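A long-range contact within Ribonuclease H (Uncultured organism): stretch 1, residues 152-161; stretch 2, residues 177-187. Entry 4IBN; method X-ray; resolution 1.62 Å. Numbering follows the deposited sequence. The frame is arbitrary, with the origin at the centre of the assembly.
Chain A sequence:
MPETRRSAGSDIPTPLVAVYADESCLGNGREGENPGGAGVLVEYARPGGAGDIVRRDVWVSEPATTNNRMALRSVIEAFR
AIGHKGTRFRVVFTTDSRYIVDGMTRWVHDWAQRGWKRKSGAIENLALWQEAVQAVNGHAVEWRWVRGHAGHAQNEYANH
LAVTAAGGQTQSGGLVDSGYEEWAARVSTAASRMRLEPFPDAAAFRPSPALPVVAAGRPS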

# COMPACT_ATOMS: atom_id res chain seq x y z
N HIS A 152 7.25 2.37 14.07
CA HIS A 152 6.32 3.29 13.42
C HIS A 152 4.96 2.66 13.62
O HIS A 152 4.70 1.67 13.08
CB HIS A 152 6.66 3.37 11.94
CG HIS A 152 5.85 4.36 11.16
ND1 HIS A 152 4.51 4.24 10.97
CD2 HIS A 152 6.23 5.46 10.47
CE1 HIS A 152 4.08 5.24 10.23
NE2 HIS A 152 5.11 5.99 9.89
N ALA A 153 4.08 3.30 14.40
CA ALA A 153 2.88 2.64 14.82
C ALA A 153 1.95 2.22 13.72
O ALA A 153 1.50 1.14 13.71
CB ALA A 153 2.13 3.51 15.78
N GLN A 154 1.68 3.12 12.80
CA GLN A 154 0.80 2.75 11.73
C GLN A 154 1.36 1.64 10.85
O GLN A 154 0.64 0.85 10.35
CB GLN A 154 0.42 3.97 10.90
CG GLN A 154 -0.43 4.96 11.62
CD GLN A 154 0.34 6.18 12.04
OE1 GLN A 154 1.45 6.09 12.42
NE2 GLN A 154 -0.28 7.32 11.92
N ASN A 155 2.65 1.66 10.62
CA ASN A 155 3.29 0.61 9.86
C ASN A 155 3.19 -0.72 10.57
O ASN A 155 2.93 -1.68 9.96
CB ASN A 155 4.74 0.92 9.57
CG ASN A 155 5.49 -0.28 9.04
OD1 ASN A 155 5.44 -0.54 7.88
ND2 ASN A 155 6.16 -0.99 9.90
N GLU A 156 3.40 -0.72 11.86
CA GLU A 156 3.28 -1.93 12.63
C GLU A 156 1.87 -2.45 12.67
O GLU A 156 1.70 -3.61 12.74
CB GLU A 156 3.95 -1.86 14.01
CG GLU A 156 5.40 -1.43 13.97
CD GLU A 156 6.35 -2.20 14.89
OE1 GLU A 156 5.99 -3.28 15.32
OE2 GLU A 156 7.42 -1.71 15.23
N TYR A 157 0.89 -1.56 12.67
CA TYR A 157 -0.49 -2.01 12.59
C TYR A 157 -0.75 -2.69 11.25
O TYR A 157 -1.37 -3.70 11.16
CB TYR A 157 -1.49 -0.88 12.82
CG TYR A 157 -2.91 -1.34 12.70
CD1 TYR A 157 -3.71 -0.97 11.66
CD2 TYR A 157 -3.43 -2.20 13.61
CE1 TYR A 157 -4.97 -1.44 11.54
CE2 TYR A 157 -4.68 -2.67 13.50
CZ TYR A 157 -5.47 -2.29 12.47
OH TYR A 157 -6.73 -2.73 12.34
N ALA A 158 -0.23 -2.07 10.21
CA ALA A 158 -0.46 -2.60 8.89
C ALA A 158 0.14 -3.98 8.78
O ALA A 158 -0.40 -4.80 8.14
CB ALA A 158 0.11 -1.70 7.82
N ASN A 159 1.28 -4.16 9.39
CA ASN A 159 1.89 -5.48 9.41
C ASN A 159 1.02 -6.47 10.15
O ASN A 159 0.84 -7.59 9.75
CB ASN A 159 3.27 -5.45 10.04
CG ASN A 159 3.95 -6.79 10.03
OD1 ASN A 159 4.40 -7.23 9.04
ND2 ASN A 159 4.03 -7.39 11.14
N HIS A 160 0.45 -5.99 11.24
CA HIS A 160 -0.44 -6.83 12.00
C HIS A 160 -1.61 -7.24 11.12
O HIS A 160 -2.07 -8.33 11.19
CB HIS A 160 -0.96 -6.09 13.22
CG HIS A 160 -2.29 -6.55 13.69
ND1 HIS A 160 -2.45 -7.61 14.53
CD2 HIS A 160 -3.53 -6.07 13.46
CE1 HIS A 160 -3.72 -7.79 14.77
NE2 HIS A 160 -4.39 -6.86 14.15
N LEU A 161 -2.10 -6.32 10.33
CA LEU A 161 -3.19 -6.63 9.45
C LEU A 161 -2.76 -7.65 8.38
O LEU A 161 -3.49 -8.50 8.02
CB LEU A 161 -3.75 -5.41 8.73
CG LEU A 161 -4.68 -4.39 9.33
CD1 LEU A 161 -4.98 -3.35 8.29
CD2 LEU A 161 -5.93 -5.04 9.77
N ASP A 177 -14.32 -0.59 8.73
CA ASP A 177 -13.99 0.21 9.86
C ASP A 177 -12.68 -0.33 10.46
O ASP A 177 -12.47 -1.47 10.42
CB ASP A 177 -15.12 0.20 10.86
CG ASP A 177 -14.90 1.12 12.02
OD1 ASP A 177 -14.22 2.12 11.88
OD2 ASP A 177 -15.40 0.85 13.12
N SER A 178 -11.82 0.53 10.95
CA SER A 178 -10.51 0.12 11.39
C SER A 178 -10.41 -0.46 12.77
O SER A 178 -11.05 -0.05 13.66
CB SER A 178 -9.51 1.25 11.26
OG SER A 178 -8.23 0.84 11.57
N GLY A 179 -9.48 -1.35 12.92
CA GLY A 179 -9.16 -1.89 14.21
C GLY A 179 -8.01 -1.17 14.90
O GLY A 179 -7.57 -1.58 15.92
N TYR A 180 -7.55 -0.09 14.32
CA TYR A 180 -6.34 0.51 14.81
C TYR A 180 -6.44 0.91 16.27
O TYR A 180 -5.57 0.70 17.02
CB TYR A 180 -5.94 1.78 14.01
CG TYR A 180 -4.73 2.44 14.64
CD1 TYR A 180 -3.48 1.99 14.36
CD2 TYR A 180 -4.85 3.44 15.55
CE1 TYR A 180 -2.40 2.51 14.96
CE2 TYR A 180 -3.78 3.97 16.14
CZ TYR A 180 -2.55 3.50 15.84
OH TYR A 180 -1.48 3.97 16.44
N GLU A 181 -7.52 1.53 16.64
CA GLU A 181 -7.60 2.05 17.98
C GLU A 181 -7.58 0.97 19.04
O GLU A 181 -7.03 1.14 20.05
CB GLU A 181 -8.81 2.96 18.10
CG GLU A 181 -8.58 4.30 17.40
CD GLU A 181 -8.83 4.26 15.88
OE1 GLU A 181 -9.26 3.23 15.36
OE2 GLU A 181 -8.63 5.29 15.24
N GLU A 182 -8.27 -0.10 18.78
CA GLU A 182 -8.26 -1.21 19.70
C GLU A 182 -6.87 -1.85 19.77
O GLU A 182 -6.38 -2.15 20.80
CB GLU A 182 -9.35 -2.21 19.34
CG GLU A 182 -10.79 -1.68 19.45
CD GLU A 182 -11.33 -1.52 20.90
OE1 GLU A 182 -10.66 -1.84 21.90
OE2 GLU A 182 -12.46 -1.07 21.06
N TRP A 183 -6.22 -2.00 18.63
CA TRP A 183 -4.88 -2.55 18.60
C TRP A 183 -3.90 -1.68 19.41
O TRP A 183 -3.04 -2.13 20.07
CB TRP A 183 -4.38 -2.68 17.14
CG TRP A 183 -2.95 -3.09 16.94
CD1 TRP A 183 -2.47 -4.33 16.86
CD2 TRP A 183 -1.84 -2.22 16.77
NE1 TRP A 183 -1.14 -4.32 16.68
CE2 TRP A 183 -0.73 -3.02 16.61
CE3 TRP A 183 -1.69 -0.85 16.71
CZ2 TRP A 183 0.51 -2.49 16.41
CZ3 TRP A 183 -0.48 -0.35 16.55
CH2 TRP A 183 0.61 -1.15 16.37
N ALA A 184 -4.06 -0.38 19.26
CA ALA A 184 -3.17 0.58 19.87
C ALA A 184 -3.20 0.49 21.37
O ALA A 184 -2.27 0.80 22.03
CB ALA A 184 -3.49 1.96 19.45
N ALA A 185 -4.32 0.07 21.88
CA ALA A 185 -4.51 -0.03 23.31
C ALA A 185 -4.11 -1.37 23.92
O ALA A 185 -4.20 -1.53 25.10
CB ALA A 185 -5.91 0.27 23.64
N ARG A 186 -3.71 -2.32 23.11
CA ARG A 186 -3.30 -3.59 23.62
C ARG A 186 -2.04 -3.46 24.44
O ARG A 186 -1.24 -2.64 24.17
CB ARG A 186 -3.03 -4.59 22.51
CG ARG A 186 -4.23 -5.13 21.83
CD ARG A 186 -3.90 -5.92 20.55
NE ARG A 186 -2.75 -6.80 20.68
CZ ARG A 186 -2.26 -7.52 19.70
NH1 ARG A 186 -2.82 -7.47 18.51
NH2 ARG A 186 -1.24 -8.32 19.90
N VAL A 187 -1.89 -4.32 25.43
CA VAL A 187 -0.72 -4.31 26.26
C VAL A 187 0.55 -4.61 25.48
O VAL A 187 1.58 -4.14 25.82
CB VAL A 187 -0.80 -5.22 27.46
CG1 VAL A 187 -1.61 -4.63 28.48
CG2 VAL A 187 -1.31 -6.53 27.11

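Two helical segments of one chain meet through a cluster of aromatic side chains, with Tyr157 at its centre and no clear hydrogen bond joining the stretches. Helix 153-161 and the short helix 180-184 cross nearly at right angles (103° between their N-to-C directions), their axes 10.8 Å apart at closest approach, a spacing wide enough to hold rings between them. The backbones come nearest at Tyr157 and Tyr180, whose CA atoms lie 6.7 Å apart. Both residues and Trp183 have chi1 in the t well. The CA-to-CB bond of Tyr157 points sideways, but its ring reaches into the second stretch. Over one face of this ring sits Tyr180 CA, 3.9 Å from the centroid and 16° off the normal, a CH-pi contact; the Tyr180 ring turns its edge to the Tyr157 face, with planes at 84°. Tyr157 in turn directs its own edge at the face of Trp183, bringing Tyr157 CD2 to 3.5 Å from Trp183 CG, while Tyr157 CB lies 3.9 Å from the centroid of the indole six-membered ring. In each contact, C-H groups whose hydrogens carry a slight positive charge meet the electron-rich face of an aromatic ring. Trp183 also lies against the first helix's backbone, its CH2 3.6 Å from Ala153 O. The small Ala153 side chain meets the tip of Tyr180, CB to OH at 3.7 Å. One turn after Glu156, the His160 ring packs obliquely on the indole, with His160 CG 3.9 Å from Trp183 CD1. At the phenol end, Tyr157 OH approaches Gly179 N to 3.1 Å; a CB on Gly179 would lie only 2.8 Å from that hydroxyl oxygen, a clash. Within each stretch, hydrogen bonds steady the helix starts: Asn155 N donates to His152 ND1 (3.2 Å), capping the first, and Tyr180 N donates to Ser178 OG (3.0 Å) at the second.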